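Local coordinates for cell envelope-related transcriptional attenuator domain-containing protein (Eubacterium siraeum, PDB 4OBM) that is of unknown function but belongs to the LytR-CpsA-Psr family, whose studied members attach glycopolymers to the Gram-positive cell wall, at residues P18-T29 and K40-K49. Sequence-based numbering, arbitrary orientation.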
ATOM      1  N   PRO A  18       2.226  18.204 -12.259  1.00 44.06           N
ATOM      2  CA  PRO A  18       1.273  18.053 -11.134  1.00 43.05           C
ATOM      3  C   PRO A  18       1.666  18.766  -9.844  1.00 45.76           C
ATOM      4  O   PRO A  18       2.801  18.646  -9.386  1.00 44.77           O
ATOM      5  CB  PRO A  18       1.243  16.539 -10.868  1.00 43.15           C
ATOM      6  CG  PRO A  18       1.825  15.919 -12.043  1.00 47.47           C
ATOM      7  CD  PRO A  18       2.694  16.903 -12.753  1.00 44.02           C
ATOM      8  N   ASP A  19       0.697  19.465  -9.237  1.00 42.97           N
ATOM      9  CA  ASP A  19       0.874  20.158  -7.960  1.00 43.64           C
ATOM     10  C   ASP A  19       0.287  19.300  -6.804  1.00 45.14           C
ATOM     11  O   ASP A  19      -0.139  18.162  -7.041  1.00 43.46           O
ATOM     12  CB  ASP A  19       0.272  21.589  -7.994  1.00 46.96           C
ATOM     13  CG  ASP A  19      -1.064  21.770  -8.707  1.00 57.75           C
ATOM     14  OD1 ASP A  19      -1.935  20.889  -8.575  1.00 57.14           O
ATOM     15  OD2 ASP A  19      -1.253  22.824  -9.350  1.00 65.67           O
ATOM     16  N   SER A  20       0.289  19.838  -5.560  1.00 40.60           N
ATOM     17  CA  SER A  20      -0.184  19.158  -4.346  1.00 39.14           C
ATOM     18  C   SER A  20      -1.685  18.783  -4.378  1.00 40.92           C
ATOM     19  O   SER A  20      -2.100  17.972  -3.556  1.00 39.35           O
ATOM     20  CB  SER A  20       0.092  20.011  -3.110  1.00 44.21           C
ATOM     21  OG  SER A  20      -0.763  21.141  -3.021  1.00 52.01           O
ATOM     22  N   THR A  21      -2.488  19.370  -5.303  1.00 37.49           N
ATOM     23  CA  THR A  21      -3.929  19.086  -5.425  1.00 36.50           C
ATOM     24  C   THR A  21      -4.145  17.655  -5.947  1.00 37.75           C
ATOM     25  O   THR A  21      -5.220  17.077  -5.753  1.00 37.25           O
ATOM     26  CB  THR A  21      -4.629  20.131  -6.322  1.00 49.36           C
ATOM     27  OG1 THR A  21      -4.127  20.050  -7.657  1.00 50.81           O
ATOM     28  CG2 THR A  21      -4.488  21.556  -5.796  1.00 49.66           C
ATOM     29  N   TYR A  22      -3.102  17.080  -6.567  1.00 33.63           N
ATOM     30  CA  TYR A  22      -3.095  15.729  -7.121  1.00 32.73           C
ATOM     31  C   TYR A  22      -2.683  14.665  -6.089  1.00 34.04           C
ATOM     32  O   TYR A  22      -2.742  13.474  -6.396  1.00 31.63           O
ATOM     33  CB  TYR A  22      -2.165  15.664  -8.338  1.00 33.85           C
ATOM     34  CG  TYR A  22      -2.751  16.331  -9.561  1.00 36.19           C
ATOM     35  CD1 TYR A  22      -3.666  15.664 -10.372  1.00 37.47           C
ATOM     36  CD2 TYR A  22      -2.383  17.628  -9.916  1.00 37.73           C
ATOM     37  CE1 TYR A  22      -4.199  16.268 -11.508  1.00 39.72           C
ATOM     38  CE2 TYR A  22      -2.920  18.247 -11.042  1.00 39.32           C
ATOM     39  CZ  TYR A  22      -3.830  17.565 -11.835  1.00 46.59           C
ATOM     40  OH  TYR A  22      -4.344  18.170 -12.958  1.00 46.87           O
ATOM     41  N   ASP A  23      -2.265  15.087  -4.882  1.00 31.12           N
ATOM     42  CA  ASP A  23      -1.865  14.155  -3.813  1.00 30.69           C
ATOM     43  C   ASP A  23      -3.067  13.318  -3.334  1.00 33.87           C
ATOM     44  O   ASP A  23      -4.179  13.836  -3.225  1.00 33.56           O
ATOM     45  CB  ASP A  23      -1.265  14.905  -2.604  1.00 32.20           C
ATOM     46  CG  ASP A  23       0.056  15.629  -2.794  1.00 36.68           C
ATOM     47  OD1 ASP A  23       0.581  15.629  -3.928  1.00 35.08           O
ATOM     48  OD2 ASP A  23       0.564  16.203  -1.803  1.00 39.78           O
ATOM     49  N   PHE A  24      -2.842  12.039  -3.054  1.00 29.85           N
ATOM     50  CA  PHE A  24      -3.921  11.199  -2.550  1.00 30.29           C
ATOM     51  C   PHE A  24      -3.386  10.044  -1.716  1.00 34.77           C
ATOM     52  O   PHE A  24      -2.222   9.642  -1.860  1.00 35.28           O
ATOM     53  CB  PHE A  24      -4.810  10.675  -3.691  1.00 31.89           C
ATOM     54  CG  PHE A  24      -4.178   9.660  -4.621  1.00 33.40           C
ATOM     55  CD1 PHE A  24      -3.530  10.067  -5.783  1.00 36.95           C
ATOM     56  CD2 PHE A  24      -4.282   8.296  -4.364  1.00 33.51           C
ATOM     57  CE1 PHE A  24      -2.974   9.123  -6.658  1.00 36.57           C
ATOM     58  CE2 PHE A  24      -3.714   7.362  -5.230  1.00 35.16           C
ATOM     59  CZ  PHE A  24      -3.073   7.780  -6.374  1.00 33.53           C
ATOM     60  N   SER A  25      -4.256   9.499  -0.866  1.00 29.75           N
ATOM     61  CA  SER A  25      -3.984   8.309  -0.076  1.00 27.84           C
ATOM     62  C   SER A  25      -5.107   7.307  -0.255  1.00 30.07           C
ATOM     63  O   SER A  25      -6.260   7.694  -0.464  1.00 27.61           O
ATOM     64  CB  SER A  25      -3.787   8.642   1.394  1.00 31.13           C
ATOM     65  OG  SER A  25      -2.483   9.146   1.630  1.00 38.28           O
ATOM     66  N   VAL A  26      -4.740   6.013  -0.242  1.00 27.60           N
ATOM     67  CA  VAL A  26      -5.627   4.853  -0.376  1.00 26.42           C
ATOM     68  C   VAL A  26      -5.214   3.828   0.655  1.00 31.45           C
ATOM     69  O   VAL A  26      -4.034   3.452   0.730  1.00 33.37           O
ATOM     70  CB  VAL A  26      -5.633   4.218  -1.805  1.00 29.78           C
ATOM     71  CG1 VAL A  26      -6.543   2.975  -1.874  1.00 28.80           C
ATOM     72  CG2 VAL A  26      -6.016   5.233  -2.885  1.00 30.05           C
ATOM     73  N   LEU A  27      -6.178   3.359   1.444  1.00 25.68           N
ATOM     74  CA  LEU A  27      -5.937   2.283   2.379  1.00 23.99           C
ATOM     75  C   LEU A  27      -6.155   0.982   1.642  1.00 24.82           C
ATOM     76  O   LEU A  27      -7.226   0.764   1.100  1.00 23.13           O
ATOM     77  CB  LEU A  27      -6.834   2.370   3.625  1.00 24.23           C
ATOM     78  CG  LEU A  27      -6.794   1.148   4.554  1.00 27.62           C
ATOM     79  CD1 LEU A  27      -5.449   1.023   5.243  1.00 26.37           C
ATOM     80  CD2 LEU A  27      -7.923   1.207   5.562  1.00 30.99           C
HETATM   81  N   MSE A  28      -5.134   0.116   1.613  1.00 20.04           N
HETATM   82  CA  MSE A  28      -5.252  -1.171   0.949  1.00 17.76           C
HETATM   83  C   MSE A  28      -5.176  -2.251   1.972  1.00 25.34           C
HETATM   84  O   MSE A  28      -4.362  -2.173   2.898  1.00 25.68           O
HETATM   85  CB  MSE A  28      -4.195  -1.321  -0.125  1.00 18.10           C
HETATM   86  CG  MSE A  28      -4.456  -0.376  -1.296  1.00 22.71           C
HETATM   87 SE   MSE A  28      -3.138  -0.445  -2.653  0.75 26.93          SE
HETATM   88  CE  MSE A  28      -1.431  -0.560  -1.631  1.00 24.05           C
ATOM     89  N   THR A  29      -6.102  -3.223   1.865  1.00 23.08           N
ATOM     90  CA  THR A  29      -6.209  -4.316   2.827  1.00 22.71           C
ATOM     91  C   THR A  29      -6.358  -5.641   2.077  1.00 25.53           C
ATOM     92  O   THR A  29      -6.783  -5.656   0.925  1.00 24.69           O
ATOM     93  CB  THR A  29      -7.377  -4.078   3.831  1.00 25.75           C
ATOM     94  OG1 THR A  29      -8.629  -4.401   3.227  1.00 20.79           O
ATOM     95  CG2 THR A  29      -7.414  -2.656   4.397  1.00 24.50           C
ATOM     96  N   LYS A  40      -4.045  -7.991   6.387  1.00 24.34           N
ATOM     97  CA  LYS A  40      -2.953  -7.066   6.030  1.00 23.18           C
ATOM     98  C   LYS A  40      -3.485  -5.694   5.740  1.00 25.62           C
ATOM     99  O   LYS A  40      -4.610  -5.549   5.260  1.00 25.24           O
ATOM    100  CB  LYS A  40      -2.104  -7.597   4.875  1.00 24.53           C
ATOM    101  CG  LYS A  40      -1.199  -8.709   5.372  1.00 30.88           C
ATOM    102  CD  LYS A  40      -0.377  -9.341   4.291  1.00 36.92           C
ATOM    103  CE  LYS A  40       0.169 -10.675   4.752  1.00 40.24           C
ATOM    104  NZ  LYS A  40       1.059 -10.558   5.945  1.00 37.24           N
ATOM    105  N   TYR A  41      -2.721  -4.684   6.148  1.00 22.03           N
ATOM    106  CA  TYR A  41      -3.122  -3.276   6.070  1.00 22.75           C
ATOM    107  C   TYR A  41      -1.946  -2.449   5.620  1.00 25.85           C
ATOM    108  O   TYR A  41      -0.849  -2.616   6.129  1.00 23.10           O
ATOM    109  CB  TYR A  41      -3.651  -2.781   7.440  1.00 25.32           C
ATOM    110  CG  TYR A  41      -4.850  -3.556   7.943  1.00 26.97           C
ATOM    111  CD1 TYR A  41      -4.691  -4.729   8.677  1.00 28.32           C
ATOM    112  CD2 TYR A  41      -6.145  -3.152   7.633  1.00 28.44           C
ATOM    113  CE1 TYR A  41      -5.788  -5.491   9.073  1.00 26.86           C
ATOM    114  CE2 TYR A  41      -7.253  -3.892   8.048  1.00 29.61           C
ATOM    115  CZ  TYR A  41      -7.068  -5.061   8.773  1.00 32.05           C
ATOM    116  OH  TYR A  41      -8.144  -5.809   9.164  1.00 26.44           O
HETATM  117  N   MSE A  42      -2.158  -1.640   4.575  1.00 24.25           N
HETATM  118  CA  MSE A  42      -1.119  -0.799   3.986  1.00 22.62           C
HETATM  119  C   MSE A  42      -1.743   0.416   3.350  1.00 27.04           C
HETATM  120  O   MSE A  42      -2.712   0.285   2.612  1.00 26.72           O
HETATM  121  CB  MSE A  42      -0.304  -1.596   2.935  1.00 23.47           C
HETATM  122  CG  MSE A  42       0.860  -0.798   2.296  1.00 28.45           C
HETATM  123 SE   MSE A  42       1.847  -1.796   0.958  0.75 32.86          SE
HETATM  124  CE  MSE A  42       2.807  -2.878   2.134  1.00 28.97           C
ATOM    125  N   THR A  43      -1.213   1.601   3.663  1.00 23.61           N
ATOM    126  CA  THR A  43      -1.629   2.835   2.998  1.00 22.68           C
ATOM    127  C   THR A  43      -0.643   3.099   1.850  1.00 25.30           C
ATOM    128  O   THR A  43       0.499   2.632   1.889  1.00 23.17           O
ATOM    129  CB  THR A  43      -1.734   4.028   3.949  1.00 26.85           C
ATOM    130  OG1 THR A  43      -0.483   4.223   4.585  1.00 28.87           O
ATOM    131  CG2 THR A  43      -2.877   3.886   4.989  1.00 23.29           C
ATOM    132  N   ILE A  44      -1.116   3.770   0.800  1.00 23.17           N
ATOM    133  CA  ILE A  44      -0.315   4.185  -0.342  1.00 21.99           C
ATOM    134  C   ILE A  44      -0.625   5.647  -0.524  1.00 25.95           C
ATOM    135  O   ILE A  44      -1.784   6.006  -0.732  1.00 26.87           O
ATOM    136  CB  ILE A  44      -0.463   3.319  -1.627  1.00 24.29           C
ATOM    137  CG1 ILE A  44       0.516   3.783  -2.731  1.00 24.19           C
ATOM    138  CG2 ILE A  44      -1.920   3.160  -2.113  1.00 26.43           C
ATOM    139  CD1 ILE A  44       0.688   2.837  -3.897  1.00 30.17           C
ATOM    140  N   THR A  45       0.392   6.491  -0.341  1.00 22.85           N
ATOM    141  CA  THR A  45       0.279   7.944  -0.447  1.00 23.15           C
ATOM    142  C   THR A  45       1.102   8.442  -1.620  1.00 28.99           C
ATOM    143  O   THR A  45       2.333   8.309  -1.626  1.00 28.37           O
ATOM    144  CB  THR A  45       0.725   8.634   0.858  1.00 26.57           C
ATOM    145  OG1 THR A  45      -0.059   8.145   1.941  1.00 24.98           O
ATOM    146  CG2 THR A  45       0.612  10.171   0.794  1.00 21.47           C
ATOM    147  N   TYR A  46       0.414   9.043  -2.601  1.00 27.17           N
ATOM    148  CA  TYR A  46       1.053   9.655  -3.756  1.00 27.91           C
ATOM    149  C   TYR A  46       1.400  11.103  -3.431  1.00 32.22           C
ATOM    150  O   TYR A  46       0.510  11.897  -3.096  1.00 32.32           O
ATOM    151  CB  TYR A  46       0.133   9.574  -4.987  1.00 29.60           C
ATOM    152  CG  TYR A  46       0.617  10.358  -6.193  1.00 32.01           C
ATOM    153  CD1 TYR A  46       1.851  10.088  -6.780  1.00 33.16           C
ATOM    154  CD2 TYR A  46      -0.161  11.373  -6.748  1.00 33.01           C
ATOM    155  CE1 TYR A  46       2.297  10.802  -7.889  1.00 32.61           C
ATOM    156  CE2 TYR A  46       0.272  12.088  -7.864  1.00 33.68           C
ATOM    157  CZ  TYR A  46       1.494  11.785  -8.441  1.00 37.97           C
ATOM    158  OH  TYR A  46       1.928  12.500  -9.529  1.00 38.41           O
ATOM    159  N   ILE A  47       2.696  11.434  -3.484  1.00 29.65           N
ATOM    160  CA  ILE A  47       3.173  12.811  -3.278  1.00 29.74           C
ATOM    161  C   ILE A  47       3.609  13.312  -4.658  1.00 33.99           C
ATOM    162  O   ILE A  47       4.696  12.965  -5.117  1.00 31.96           O
ATOM    163  CB  ILE A  47       4.279  12.960  -2.199  1.00 32.31           C
ATOM    164  CG1 ILE A  47       4.055  12.043  -0.965  1.00 32.72           C
ATOM    165  CG2 ILE A  47       4.520  14.450  -1.842  1.00 31.77           C
ATOM    166  CD1 ILE A  47       3.161  12.550   0.165  1.00 44.83           C
ATOM    167  N   ALA A  48       2.730  14.072  -5.333  1.00 33.61           N
ATOM    168  CA  ALA A  48       2.941  14.585  -6.684  1.00 35.47           C
ATOM    169  C   ALA A  48       4.202  15.439  -6.812  1.00 42.99           C
ATOM    170  O   ALA A  48       4.894  15.308  -7.820  1.00 42.87           O
ATOM    171  CB  ALA A  48       1.735  15.381  -7.146  1.00 36.75           C
ATOM    172  N   LYS A  49       4.506  16.293  -5.811  1.00 42.98           N
ATOM    173  CA  LYS A  49       5.697  17.165  -5.817  1.00 44.70           C
ATOM    174  C   LYS A  49       6.994  16.328  -5.903  1.00 47.89           C
ATOM    175  O   LYS A  49       7.916  16.709  -6.624  1.00 48.46           O
ATOM    176  CB  LYS A  49       5.724  18.054  -4.559  1.00 48.28           C
ATOM    177  CG  LYS A  49       6.667  19.249  -4.657  1.00 73.04           C
ATOM    178  CD  LYS A  49       6.925  19.900  -3.296  1.00 86.47           C
ATOM    179  CE  LYS A  49       8.208  19.426  -2.650  1.00 97.54           C
ATOM    180  NZ  LYS A  49       8.432  20.071  -1.330  1.00106.50           N
TER
HETATM  181  O   HOH W   1       2.681  17.331  -3.947  1.00 40.40           O
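Phe24 pairs with Tyr46, Val26 with Ile44 and Met28 with Met42 through backbone hydrogen bonds, from Met28 N to Met42 O at 2.6 Å to a weak one from Phe24 N to Tyr46 O at 3.4 Å. Beyond Phe24 the ladder ends and a carboxylate takes over. Asp23 OD1 accepts Ala48 N at 3.0 Å, the N-H arriving from above the carboxylate plane (43° out of it), and also a water that in turn accepts Lys49 N. With an alanine in place of Asp23, Ala48 N would probably lose its acceptor and the water one of its ties. These strands form an antiparallel hairpin in the mixed sheet of this LytR-CpsA-Psr family protein, with the parallel strand 94-100 bonded to the other edge of strand 24-29 through the backbones of Leu27 and Thr29. On the sheet face of Ser25 and Thr45, turned to helix 70-90, the hydroxyls Ser25 OG and Thr45 OG1 share a 2.6 Å hydrogen bond; farther along, Thr29 CG2 lies 3.5 Å from Tyr41 CD2, while Thr29 OG1 bonds Glu79. The opposite face, with Phe24, Tyr46, Met28 and Ile44, is mainly apolar. Phe24, its CG between backbone N and carbonyl carbon (chi1 69°), takes Tyr46 CB over its ring in a CH-pi contact, the two ring planes inclined at 45°. Tyr46 also stacks on Phe53 and bonds Thr219 through its hydroxyl. The bent selenomethionine Met28 brings CE to 3.8 Å from Ile44 CG2.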